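Local coordinates for enoyl-CoA hydratase (Mycobacterium avium subsp. paratuberculosis, PDB 4LK5), which probably adds water across the double bond of 2-enoyl-CoA thioesters, as enoyl-CoA hydratases of the crotonase family do in fatty-acid breakdown, at residues R187-A190 and M191-A194; F220-E223 and V224-I228; P235-A238 and F239-K243; A245-A248 and A249-E253; V267-S271 and P272-E276. All blocks are in the same frame, centred on the assembly; numbering follows the deposited sequence.

Contact 1 (R187-A190 and M191-A194)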
loop_
_atom_site.group_PDB
_atom_site.type_symbol
_atom_site.label_atom_id
_atom_site.label_comp_id
_atom_site.label_asym_id
_atom_site.label_seq_id
_atom_site.Cartn_x
_atom_site.Cartn_y
_atom_site.Cartn_z
ATOM N N ARG C 187 5.283 -1.882 1.608
ATOM C CA ARG C 187 6.460 -2.685 1.731
ATOM C C ARG C 187 7.537 -2.211 2.751
ATOM O O ARG C 187 8.056 -3.032 3.516
ATOM C CB ARG C 187 7.075 -2.765 0.354
ATOM C CG ARG C 187 8.323 -3.588 0.323
ATOM C CD ARG C 187 8.832 -3.767 -1.081
ATOM N NE ARG C 187 10.104 -4.418 -0.945
ATOM C CZ ARG C 187 11.251 -3.785 -0.781
ATOM N NH1 ARG C 187 11.293 -2.466 -0.804
ATOM N NH2 ARG C 187 12.359 -4.490 -0.637
ATOM N N ILE C 188 7.893 -0.923 2.760
ATOM C CA ILE C 188 8.991 -0.448 3.618
ATOM C C ILE C 188 8.629 -0.651 5.093
ATOM O O ILE C 188 9.451 -1.144 5.907
ATOM C CB ILE C 188 9.332 1.037 3.319
ATOM C CG1 ILE C 188 10.006 1.171 1.971
ATOM C CG2 ILE C 188 10.247 1.656 4.364
ATOM C CD1 ILE C 188 11.155 0.209 1.731
ATOM N N ARG C 189 7.396 -0.288 5.427
ATOM C CA ARG C 189 6.878 -0.508 6.762
ATOM C C ARG C 189 6.735 -1.981 7.168
ATOM O O ARG C 189 7.014 -2.335 8.316
ATOM C CB ARG C 189 5.552 0.236 6.916
ATOM C CG ARG C 189 5.817 1.724 7.185
ATOM C CD ARG C 189 4.553 2.524 7.173
ATOM N NE ARG C 189 4.755 3.841 7.754
ATOM C CZ ARG C 189 4.056 4.937 7.443
ATOM N NH1 ARG C 189 3.098 4.894 6.502
ATOM N NH2 ARG C 189 4.323 6.094 8.067
ATOM N N ALA C 190 6.325 -2.848 6.242
ATOM C CA ALA C 190 6.201 -4.256 6.582
ATOM C C ALA C 190 7.572 -4.791 6.994
ATOM O O ALA C 190 7.727 -5.442 8.020
ATOM C CB ALA C 190 5.688 -5.037 5.420
HETATM N N MSE C 191 8.549 -4.448 6.170
HETATM C CA MSE C 191 9.911 -4.911 6.276
HETATM C C MSE C 191 10.508 -4.385 7.568
HETATM O O MSE C 191 11.223 -5.071 8.259
HETATM C CB MSE C 191 10.542 -4.418 4.986
HETATM C CG MSE C 191 11.876 -5.074 4.698
HETATM SE SE MSE C 191 11.719 -6.953 4.139
HETATM C CE MSE C 191 11.445 -6.674 2.215
ATOM N N GLN C 192 10.148 -3.184 7.953
ATOM C CA GLN C 192 10.606 -2.631 9.206
ATOM C C GLN C 192 10.045 -3.404 10.393
ATOM O O GLN C 192 10.772 -3.719 11.338
ATOM C CB GLN C 192 10.103 -1.197 9.277
ATOM C CG GLN C 192 10.342 -0.432 10.553
ATOM C CD GLN C 192 9.787 0.973 10.455
ATOM O OE1 GLN C 192 9.621 1.538 9.365
ATOM N NE2 GLN C 192 9.496 1.547 11.591
HETATM N N MSE C 193 8.741 -3.676 10.367
HETATM C CA MSE C 193 8.130 -4.345 11.473
HETATM C C MSE C 193 8.713 -5.705 11.597
HETATM O O MSE C 193 8.896 -6.205 12.695
HETATM C CB MSE C 193 6.639 -4.501 11.276
HETATM C CG MSE C 193 5.948 -3.170 11.567
HETATM SE SE MSE C 193 3.975 -3.414 11.458
HETATM C CE MSE C 193 3.723 -4.356 13.180
ATOM N N ALA C 194 9.006 -6.323 10.463
ATOM C CA ALA C 194 9.448 -7.709 10.431
ATOM C C ALA C 194 10.928 -7.852 10.773
ATOM O O ALA C 194 11.299 -8.758 11.495
ATOM C CB ALA C 194 9.184 -8.297 9.050
#
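Met191 N donates to Arg187 O over 3.0 Å, with an N-H...O angle of 162°. Three more bonds of the same i to i+4 pattern follow, from Gln192 N to Ile188 O, Met193 N to Arg189 O and Ala194 N to Ala190 O, and together they make this short stretch a regular alpha-helix. Beyond the backbone, the side chains of Arg187 and Met191 run alongside each other in the same direction. Arg187 leaves with CG anti to its own N (chi1 -180°) and stays extended as far as NE. Met191, modelled as selenomethionine, starts in the same way but bends twice, bringing its CE back to 3.7 Å from Arg187 NH2. This methyl meets the guanidinium obliquely, an apolar flank beside a charged group. The guanidinium itself is held by a neighbouring chain: NH1 hydrogen-bonds the carbonyl of Cys151 of the second subunit, and NH2 is paired in the model with the Asn247 amide of that subunit. A long arginine suits the place because it can cross the subunit boundary, while a flexible methionine follows its course and also packs on Asn247 of that subunit. Ala190 sets its methyl against Val181 and Ala182 of helix 177-185, where a small side chain fits. Within the subunit, helix 187-195 rests on helix 177-185 through Ala190 and Met193, and on helix 202-208, where Trp208 forms a cation-pi pair with Arg189 and touches Gln192 and Met193.

Contact 2 (F220-E223 and V224-I228)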
loop_
_atom_site.group_PDB
_atom_site.type_symbol
_atom_site.label_atom_id
_atom_site.label_comp_id
_atom_site.label_asym_id
_atom_site.label_seq_id
_atom_site.Cartn_x
_atom_site.Cartn_y
_atom_site.Cartn_z
ATOM N N PHE C 220 -12.809 2.655 25.443
ATOM C CA PHE C 220 -12.672 1.508 24.511
ATOM C C PHE C 220 -13.842 0.527 24.413
ATOM O O PHE C 220 -14.300 0.246 23.319
ATOM C CB PHE C 220 -11.400 0.704 24.797
ATOM C CG PHE C 220 -11.071 -0.299 23.724
ATOM C CD1 PHE C 220 -10.770 0.129 22.435
ATOM C CD2 PHE C 220 -11.058 -1.667 23.998
ATOM C CE1 PHE C 220 -10.472 -0.772 21.446
ATOM C CE2 PHE C 220 -10.761 -2.573 23.002
ATOM C CZ PHE C 220 -10.467 -2.125 21.722
ATOM N N GLU C 221 -14.302 -0.018 25.532
ATOM C CA GLU C 221 -15.347 -1.060 25.479
ATOM C C GLU C 221 -16.652 -0.540 24.890
ATOM O O GLU C 221 -17.262 -1.186 24.056
ATOM C CB GLU C 221 -15.557 -1.736 26.843
ATOM C CG GLU C 221 -14.508 -2.812 27.126
ATOM C CD GLU C 221 -14.686 -3.539 28.465
ATOM O OE1 GLU C 221 -15.720 -3.357 29.167
ATOM O OE2 GLU C 221 -13.767 -4.306 28.824
ATOM N N ALA C 222 -17.039 0.661 25.277
ATOM C CA ALA C 222 -18.294 1.251 24.797
ATOM C C ALA C 222 -18.227 1.505 23.308
ATOM O O ALA C 222 -19.202 1.304 22.594
ATOM C CB ALA C 222 -18.583 2.561 25.534
ATOM N N GLU C 223 -17.069 1.976 22.852
ATOM C CA GLU C 223 -16.882 2.274 21.438
ATOM C C GLU C 223 -16.936 1.024 20.555
ATOM O O GLU C 223 -17.594 1.007 19.502
ATOM C CB GLU C 223 -15.587 3.024 21.238
ATOM C CG GLU C 223 -15.734 4.490 21.560
ATOM C CD GLU C 223 -16.836 5.150 20.726
ATOM O OE1 GLU C 223 -17.139 4.716 19.576
ATOM O OE2 GLU C 223 -17.418 6.118 21.222
ATOM N N VAL C 224 -16.271 -0.031 20.998
ATOM C CA VAL C 224 -16.341 -1.286 20.283
ATOM C C VAL C 224 -17.798 -1.574 20.080
ATOM O O VAL C 224 -18.228 -1.764 18.956
ATOM C CB VAL C 224 -15.591 -2.431 21.020
ATOM C CG1 VAL C 224 -15.932 -3.791 20.448
ATOM C CG2 VAL C 224 -14.103 -2.185 20.925
ATOM N N ASP C 225 -18.575 -1.512 21.160
ATOM C CA ASP C 225 -20.016 -1.848 21.098
ATOM C C ASP C 225 -20.801 -1.055 20.081
ATOM O O ASP C 225 -21.601 -1.608 19.357
ATOM C CB ASP C 225 -20.650 -1.678 22.458
ATOM C CG ASP C 225 -20.040 -2.583 23.481
ATOM O OD1 ASP C 225 -19.434 -3.607 23.091
ATOM O OD2 ASP C 225 -20.151 -2.254 24.677
ATOM N N LYS C 226 -20.549 0.237 20.002
ATOM C CA LYS C 226 -21.164 1.068 18.948
ATOM C C LYS C 226 -20.841 0.587 17.516
ATOM O O LYS C 226 -21.729 0.561 16.652
ATOM C CB LYS C 226 -20.751 2.543 19.118
ATOM C CG LYS C 226 -21.473 3.249 20.258
ATOM C CD LYS C 226 -20.720 4.493 20.718
ATOM C CE LYS C 226 -21.088 4.831 22.154
ATOM N NZ LYS C 226 -20.010 5.553 22.882
ATOM N N VAL C 227 -19.576 0.211 17.280
ATOM C CA VAL C 227 -19.118 -0.218 15.960
ATOM C C VAL C 227 -19.746 -1.559 15.648
ATOM O O VAL C 227 -20.262 -1.772 14.560
ATOM C CB VAL C 227 -17.576 -0.258 15.892
ATOM C CG1 VAL C 227 -17.096 -1.031 14.672
ATOM C CG2 VAL C 227 -17.013 1.165 15.843
ATOM N N ILE C 228 -19.778 -2.441 16.631
ATOM C CA ILE C 228 -20.488 -3.726 16.472
ATOM C C ILE C 228 -21.954 -3.535 16.104
ATOM O O ILE C 228 -22.457 -4.178 15.221
ATOM C CB ILE C 228 -20.447 -4.599 17.766
ATOM C CG1 ILE C 228 -19.006 -4.919 18.199
ATOM C CG2 ILE C 228 -21.230 -5.877 17.558
ATOM C CD1 ILE C 228 -18.195 -5.642 17.158
#
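Phe220 and Val224 form the close-packed side of this helical stretch. Val224 CG2 sits over one face of the Phe220 ring, 3.9 Å from its centroid and 18° off the ring normal, a CH-pi contact displaced toward the rim, with CZ the nearest ring atom at 3.7 Å. The Phe220 ring swings away from the backbone N (chi1 -169°), which carries it along the helix to the residue one turn on. The branched valine offers a methyl to the ring, and Val224 N bonds to Phe220 O at 3.1 Å.

The other side is looser and charged. Glu223 and Lys226 form a salt bridge, Lys226 NZ to Glu223 OE2 at 3.1 Å; the amine approaches from well above the carboxylate plane. Glu223 folds at chi2 to meet the extended lysine, and both touch a crystal neighbour, so this pairing may owe something to the lattice. Long charged chains suit such a surface. The apolar flank of helix 217-233 lies on the main sheet: Phe220 touches strands 132-136, 153-157 and 213-215, Val224 meets Val135, and Val227 touches Leu155 and Tyr215 of its own chain and packs on Leu196 of the third subunit.

Contact 3 (P235-A238 and F239-K243)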
loop_
_atom_site.group_PDB
_atom_site.type_symbol
_atom_site.label_atom_id
_atom_site.label_comp_id
_atom_site.label_asym_id
_atom_site.label_seq_id
_atom_site.Cartn_x
_atom_site.Cartn_y
_atom_site.Cartn_z
ATOM N N PRO C 235 -26.700 -3.675 6.091
ATOM C CA PRO C 235 -27.141 -4.743 5.180
ATOM C C PRO C 235 -26.118 -5.860 5.068
ATOM O O PRO C 235 -24.973 -5.585 4.736
ATOM C CB PRO C 235 -27.255 -4.031 3.848
ATOM C CG PRO C 235 -26.357 -2.850 3.946
ATOM C CD PRO C 235 -26.048 -2.564 5.386
ATOM N N ALA C 236 -26.532 -7.101 5.322
ATOM C CA ALA C 236 -25.610 -8.230 5.500
ATOM C C ALA C 236 -24.971 -8.725 4.200
ATOM O O ALA C 236 -23.806 -9.160 4.210
ATOM C CB ALA C 236 -26.305 -9.382 6.211
ATOM N N VAL C 237 -25.729 -8.658 3.104
ATOM C CA VAL C 237 -25.268 -9.174 1.811
ATOM C C VAL C 237 -24.387 -8.146 1.073
ATOM O O VAL C 237 -23.417 -8.516 0.381
ATOM C CB VAL C 237 -26.461 -9.628 0.922
ATOM C CG1 VAL C 237 -25.982 -10.299 -0.359
ATOM C CG2 VAL C 237 -27.341 -10.601 1.694
ATOM N N ALA C 238 -24.697 -6.864 1.221
ATOM C CA ALA C 238 -23.849 -5.841 0.637
ATOM C C ALA C 238 -22.485 -5.882 1.335
ATOM O O ALA C 238 -21.445 -5.869 0.684
ATOM C CB ALA C 238 -24.489 -4.487 0.773
ATOM N N PHE C 239 -22.531 -5.974 2.667
ATOM C CA PHE C 239 -21.343 -6.152 3.500
ATOM C C PHE C 239 -20.510 -7.361 3.083
ATOM O O PHE C 239 -19.265 -7.261 3.006
ATOM C CB PHE C 239 -21.726 -6.302 4.978
ATOM C CG PHE C 239 -21.978 -4.986 5.701
ATOM C CD1 PHE C 239 -21.634 -3.754 5.137
ATOM C CD2 PHE C 239 -22.551 -4.981 6.981
ATOM C CE1 PHE C 239 -21.839 -2.569 5.833
ATOM C CE2 PHE C 239 -22.746 -3.804 7.669
ATOM C CZ PHE C 239 -22.392 -2.592 7.097
ATOM N N ALA C 240 -21.193 -8.499 2.865
ATOM C CA ALA C 240 -20.507 -9.749 2.537
ATOM C C ALA C 240 -19.744 -9.551 1.228
ATOM O O ALA C 240 -18.545 -9.795 1.158
ATOM C CB ALA C 240 -21.492 -10.905 2.389
ATOM N N LYS C 241 -20.462 -9.110 0.209
ATOM C CA LYS C 241 -19.897 -8.902 -1.080
ATOM C C LYS C 241 -18.806 -7.825 -1.104
ATOM O O LYS C 241 -17.788 -7.935 -1.804
ATOM C CB LYS C 241 -21.008 -8.542 -2.031
ATOM C CG LYS C 241 -21.880 -9.724 -2.384
ATOM C CD LYS C 241 -22.726 -9.348 -3.593
ATOM C CE LYS C 241 -23.937 -10.245 -3.747
ATOM N NZ LYS C 241 -23.571 -11.616 -4.154
ATOM N N THR C 242 -19.031 -6.781 -0.324
ATOM C CA THR C 242 -18.054 -5.720 -0.178
ATOM C C THR C 242 -16.737 -6.278 0.347
ATOM O O THR C 242 -15.688 -6.028 -0.235
ATOM C CB THR C 242 -18.584 -4.624 0.741
ATOM O OG1 THR C 242 -19.767 -4.078 0.160
ATOM C CG2 THR C 242 -17.589 -3.522 0.858
ATOM N N LYS C 243 -16.825 -7.027 1.444
ATOM C CA LYS C 243 -15.705 -7.709 2.060
ATOM C C LYS C 243 -14.899 -8.564 1.086
ATOM O O LYS C 243 -13.659 -8.473 1.036
ATOM C CB LYS C 243 -16.222 -8.634 3.152
ATOM C CG LYS C 243 -15.192 -9.072 4.156
ATOM C CD LYS C 243 -14.886 -10.550 4.134
ATOM C CE LYS C 243 -14.384 -10.917 5.531
ATOM N NZ LYS C 243 -13.746 -12.234 5.624
#
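The Phe239 ring carries Pro235 CD over one face, 4.2 Å from the ring centroid and 15° off the normal, a CH-pi contact offset toward the rim with CZ as the nearest ring atom at 4.0 Å. The two side chains cross at about a right angle. Phe239 places CG beside its own N and anti to its carbonyl carbon (chi1 -82°), which turns the ring back along the helix toward the proline; Pro235 O is also 3.2 Å from Phe239 CG. The same carbonyl accepts a hydrogen bond from Phe239 N, so backbone and ring are tied to one residue. The rigid pyrrolidine ring presents its CD methylene to the aromatic face. On another flank of the helix, Val237 CG1 runs alongside Lys241 CE at 4.0 Å, letting the lysine use its methylenes where the surface is partly exposed.

Ala238 O takes two donors from Thr242, the backbone N at 2.8 Å and the hydroxyl OG1. The latter comes from above the carbonyl plane; its modelled length of 2.5 Å is very short and doubtful in detail. Threonine probably suits this buried place because the carbonyl one turn back can satisfy its hydroxyl. Outside the segments, Pro131 touches Phe239, and the third subunit packs here too, with its Asp273 on Pro235, Thr167 on Phe239 and Pro173 on Thr242. What results is the N-terminus of helix 236-250, with proline at the N-cap and a CH-pi contact to the phenylalanine four residues on, set at a subunit interface of the crotonase-like assembly.

Contact 4 (A245-A248 and A249-E253); sequences AINA and ATLTE
Ile246 O is gripped twice by Thr250, through its backbone N at 2.9 Å and its hydroxyl OG1 at 2.7 Å. The hydroxyl comes in from above the carbonyl plane. Thr250 can do this because its OG1 stands between its own N and carbonyl carbon (chi1 50°), folded back against the preceding turn. A threonine is apt at a helix end, since the hydroxyl is tucked onto the backbone while the methyl CG2 stays near Ile246, 3.5 Å from Ile246 O.

Beside it, Leu251 and Asn247 lie alongside each other, pointing the same way. Leu251 CD1 sits 3.5 Å from Asn247 CG, so that a leucine branch packs against the amide group. Leu251 N also donates to Asn247 O at 2.8 Å, while the bond from Thr250 N to that same oxygen is weak. Here helix 236-250 runs out: Leu251 is the first residue to leave helical angles (psi 20°), and a short turn leads on to Glu253, the N-cap of helix 254-269. The bend thus joins two of the three helices that end this crotonase-family chain. Ala249 N still keeps the regular bond to Ala245 O, and the small Ala249 side chain packs on Ser178 of the third subunit.

Further out, Ala126 of helix 113-127 touches both Asn247 and Leu251. Arg187 of the third subunit packs on Thr250 and Leu251.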
loop_
_atom_site.group_PDB
_atom_site.type_symbol
_atom_site.label_atom_id
_atom_site.label_comp_id
_atom_site.label_asym_id
_atom_site.label_seq_id
_atom_site.Cartn_x
_atom_site.Cartn_y
_atom_site.Cartn_z
ATOM N N ALA C 245 -14.981 -8.709 -2.227
ATOM C CA ALA C 245 -14.430 -7.958 -3.336
ATOM C C ALA C 245 -13.104 -7.253 -2.974
ATOM O O ALA C 245 -12.172 -7.235 -3.769
ATOM C CB ALA C 245 -15.437 -6.933 -3.805
ATOM N N ILE C 246 -13.028 -6.661 -1.797
ATOM C CA ILE C 246 -11.816 -5.963 -1.423
ATOM C C ILE C 246 -10.734 -6.998 -1.142
ATOM O O ILE C 246 -9.572 -6.818 -1.565
ATOM C CB ILE C 246 -12.038 -5.051 -0.220
ATOM C CG1 ILE C 246 -13.297 -4.232 -0.465
ATOM C CG2 ILE C 246 -10.872 -4.121 -0.010
ATOM C CD1 ILE C 246 -13.483 -3.050 0.444
ATOM N N ASN C 247 -11.129 -8.087 -0.467
ATOM C CA ASN C 247 -10.196 -9.155 -0.168
ATOM C C ASN C 247 -9.615 -9.738 -1.428
ATOM O O ASN C 247 -8.403 -9.946 -1.501
ATOM C CB ASN C 247 -10.831 -10.237 0.686
ATOM C CG ASN C 247 -10.580 -10.028 2.170
ATOM O OD1 ASN C 247 -10.898 -10.882 2.990
ATOM N ND2 ASN C 247 -10.067 -8.875 2.528
ATOM N N ALA C 248 -10.471 -9.962 -2.419
ATOM C CA ALA C 248 -10.051 -10.551 -3.675
ATOM C C ALA C 248 -9.135 -9.613 -4.455
ATOM O O ALA C 248 -8.284 -10.088 -5.178
ATOM C CB ALA C 248 -11.257 -10.930 -4.529
ATOM N N ALA C 249 -9.309 -8.307 -4.309
ATOM C CA ALA C 249 -8.396 -7.342 -4.905
ATOM C C ALA C 249 -7.052 -7.136 -4.167
ATOM O O ALA C 249 -6.030 -6.888 -4.824
ATOM C CB ALA C 249 -9.071 -6.007 -5.073
ATOM N N THR C 250 -7.049 -7.280 -2.835
ATOM C CA THR C 250 -5.867 -7.021 -1.989
ATOM C C THR C 250 -5.068 -8.219 -1.473
ATOM O O THR C 250 -3.942 -8.019 -1.000
ATOM C CB THR C 250 -6.280 -6.299 -0.694
ATOM O OG1 THR C 250 -7.366 -7.005 -0.081
ATOM C CG2 THR C 250 -6.698 -4.892 -0.986
ATOM N N LEU C 251 -5.666 -9.413 -1.501
ATOM C CA LEU C 251 -5.112 -10.606 -0.878
ATOM C C LEU C 251 -4.830 -11.710 -1.905
ATOM O O LEU C 251 -4.696 -12.905 -1.608
ATOM C CB LEU C 251 -6.072 -11.152 0.148
ATOM C CG LEU C 251 -6.500 -10.245 1.297
ATOM C CD1 LEU C 251 -7.279 -11.132 2.264
ATOM C CD2 LEU C 251 -5.319 -9.597 1.981
ATOM N N THR C 252 -4.732 -11.268 -3.126
ATOM C CA THR C 252 -4.246 -12.058 -4.227
ATOM C C THR C 252 -3.007 -12.905 -3.818
ATOM O O THR C 252 -2.849 -14.008 -4.253
ATOM C CB THR C 252 -3.983 -11.015 -5.331
ATOM O OG1 THR C 252 -4.989 -11.122 -6.346
ATOM C CG2 THR C 252 -2.633 -11.037 -5.886
ATOM N N GLU C 253 -2.134 -12.397 -2.961
ATOM C CA GLU C 253 -0.914 -13.136 -2.641
ATOM C C GLU C 253 -0.959 -13.840 -1.285
ATOM O O GLU C 253 0.060 -14.317 -0.805
ATOM C CB GLU C 253 0.293 -12.180 -2.680
ATOM C CG GLU C 253 0.444 -11.479 -4.013
ATOM C CD GLU C 253 0.428 -12.454 -5.191
ATOM O OE1 GLU C 253 1.064 -13.521 -5.064
ATOM O OE2 GLU C 253 -0.189 -12.166 -6.254
#

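Contact 5 (V267-S271 and P272-E276); sequences VLLKS and PDFVE
Leu269 and Phe274 supply the apolar part of this corner. Leu269 CD2 lies over one face of the Phe274 ring, 3.7 Å from the centroid and 19° off the normal, a CH-pi contact shifted toward the rim, where CZ is 3.6 Å away. The side chains run alongside each other. With chi1 at 172°, Phe274 carries its ring beside its carbonyl carbon and back across the turn; its CD2 also comes to 3.3 Å from Leu269 O. A flat ring gives the leucine methyl a broad surface to rest on across the bend.

One weak backbone bond joins the two segments, Phe274 N to Ser271 O at 3.4 Å. Ser271 OG turns the other way and donates to Val267 O at 2.9 Å from above the carbonyl plane, tying the linker to the helix just ended. Serine is small enough to bend back like this, although it stands at the N-cap position and its hydroxyl makes no capping bond there. Pro272 follows, a good residue for a first helical turn, where its missing N-H is no loss.

Among charged groups, Asp273 bonds through OD1 to the backbone N of Thr290, and its side chain packs on Phe289. What emerges is a tight corner between two consecutive helices, in which Lys270 and Ser271 link helix 254-269 to helix 272-282 near the C-terminal end of the crotonase-like fold.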
loop_
_atom_site.group_PDB
_atom_site.type_symbol
_atom_site.label_atom_id
_atom_site.label_comp_id
_atom_site.label_asym_id
_atom_site.label_seq_id
_atom_site.Cartn_x
_atom_site.Cartn_y
_atom_site.Cartn_z
ATOM N N VAL C 267 11.437 -25.326 8.419
ATOM C CA VAL C 267 12.894 -25.346 8.577
ATOM C C VAL C 267 13.356 -24.588 9.849
ATOM O O VAL C 267 14.171 -25.084 10.626
ATOM C CB VAL C 267 13.589 -24.800 7.279
ATOM C CG1 VAL C 267 15.109 -24.653 7.437
ATOM C CG2 VAL C 267 13.266 -25.713 6.111
ATOM N N LEU C 268 12.806 -23.401 10.066
ATOM C CA LEU C 268 13.258 -22.546 11.136
ATOM C C LEU C 268 12.879 -23.066 12.500
ATOM O O LEU C 268 13.624 -22.864 13.458
ATOM C CB LEU C 268 12.701 -21.135 10.963
ATOM C CG LEU C 268 13.260 -20.392 9.756
ATOM C CD1 LEU C 268 12.381 -19.189 9.495
ATOM C CD2 LEU C 268 14.712 -19.961 9.913
ATOM N N LEU C 269 11.726 -23.705 12.607
ATOM C CA LEU C 269 11.298 -24.225 13.897
ATOM C C LEU C 269 12.198 -25.397 14.369
ATOM O O LEU C 269 12.373 -25.587 15.548
ATOM C CB LEU C 269 9.845 -24.686 13.862
ATOM C CG LEU C 269 8.702 -23.735 14.214
ATOM C CD1 LEU C 269 7.350 -24.362 13.794
ATOM C CD2 LEU C 269 8.687 -23.353 15.696
ATOM N N LYS C 270 12.767 -26.157 13.452
ATOM C CA LYS C 270 13.594 -27.314 13.804
ATOM C C LYS C 270 15.075 -26.953 13.697
ATOM O O LYS C 270 15.912 -27.813 13.440
ATOM C CB LYS C 270 13.290 -28.469 12.837
ATOM C CG LYS C 270 11.853 -29.034 12.881
ATOM C CD LYS C 270 11.593 -30.116 11.814
ATOM C CE LYS C 270 12.236 -29.743 10.473
ATOM N NZ LYS C 270 11.946 -30.634 9.319
ATOM N N SER C 271 15.389 -25.672 13.869
ATOM C CA SER C 271 16.755 -25.166 13.752
ATOM C C SER C 271 17.284 -24.672 15.114
ATOM O O SER C 271 16.489 -24.409 16.021
ATOM C CB SER C 271 16.842 -24.045 12.704
ATOM O OG SER C 271 16.873 -24.560 11.375
ATOM N N PRO C 272 18.628 -24.573 15.255
ATOM C CA PRO C 272 19.243 -24.158 16.511
ATOM C C PRO C 272 18.956 -22.712 16.923
ATOM O O PRO C 272 18.961 -22.424 18.120
ATOM C CB PRO C 272 20.756 -24.343 16.268
ATOM C CG PRO C 272 20.891 -25.151 15.048
ATOM C CD PRO C 272 19.631 -25.001 14.260
ATOM N N ASP C 273 18.714 -21.817 15.955
ATOM C CA ASP C 273 18.415 -20.401 16.259
ATOM C C ASP C 273 17.068 -20.244 16.983
ATOM O O ASP C 273 16.919 -19.341 17.786
ATOM C CB ASP C 273 18.469 -19.513 14.991
ATOM C CG ASP C 273 19.895 -18.978 14.670
ATOM O OD1 ASP C 273 20.903 -19.546 15.133
ATOM O OD2 ASP C 273 20.020 -17.967 13.946
ATOM N N PHE C 274 16.096 -21.126 16.725
ATOM C CA PHE C 274 14.780 -21.048 17.383
ATOM C C PHE C 274 14.889 -21.346 18.883
ATOM O O PHE C 274 14.423 -20.551 19.726
ATOM C CB PHE C 274 13.776 -22.006 16.727
ATOM C CG PHE C 274 12.461 -22.123 17.465
ATOM C CD1 PHE C 274 11.687 -20.996 17.712
ATOM C CD2 PHE C 274 12.006 -23.362 17.920
ATOM C CE1 PHE C 274 10.483 -21.097 18.405
ATOM C CE2 PHE C 274 10.809 -23.474 18.617
ATOM C CZ PHE C 274 10.037 -22.336 18.853
ATOM N N VAL C 275 15.523 -22.479 19.219
ATOM C CA VAL C 275 15.767 -22.853 20.635
ATOM C C VAL C 275 16.531 -21.722 21.353
ATOM O O VAL C 275 16.122 -21.248 22.425
ATOM C CB VAL C 275 16.486 -24.218 20.750
ATOM C CG1 VAL C 275 17.047 -24.421 22.151
ATOM C CG2 VAL C 275 15.543 -25.359 20.365
ATOM N N GLU C 276 17.604 -21.245 20.740
ATOM C CA GLU C 276 18.294 -20.079 21.293
ATOM C C GLU C 276 17.352 -18.894 21.540
ATOM O O GLU C 276 17.451 -18.211 22.550
ATOM C CB GLU C 276 19.451 -19.664 20.376
ATOM C CG GLU C 276 20.242 -18.429 20.822
ATOM C CD GLU C 276 20.880 -18.546 22.210
ATOM O OE1 GLU C 276 20.892 -19.651 22.792
ATOM O OE2 GLU C 276 21.376 -17.508 22.711
#

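All five contacts are local, each between residues a turn or so apart, yet they differ with their place. Contacts 1 and 3 are buried, whereas contacts 2, 4 and 5 are partly open; contact 2 is the one with a salt bridge across its segments. Contacts 3 and 4 share helix 236-250, starting and ending it, with centres 15 Å apart. CH-pi packing against a phenylalanine marks contacts 2, 3 and 5, while threonine hydroxyls turned onto carbonyls recur in 3 and 4. Contacts 1 and 4 are complementary across subunits: Arg187 of one chain meets Asn247 of another. Contacts 3 and 5 likewise pair Pro235 with Asp273.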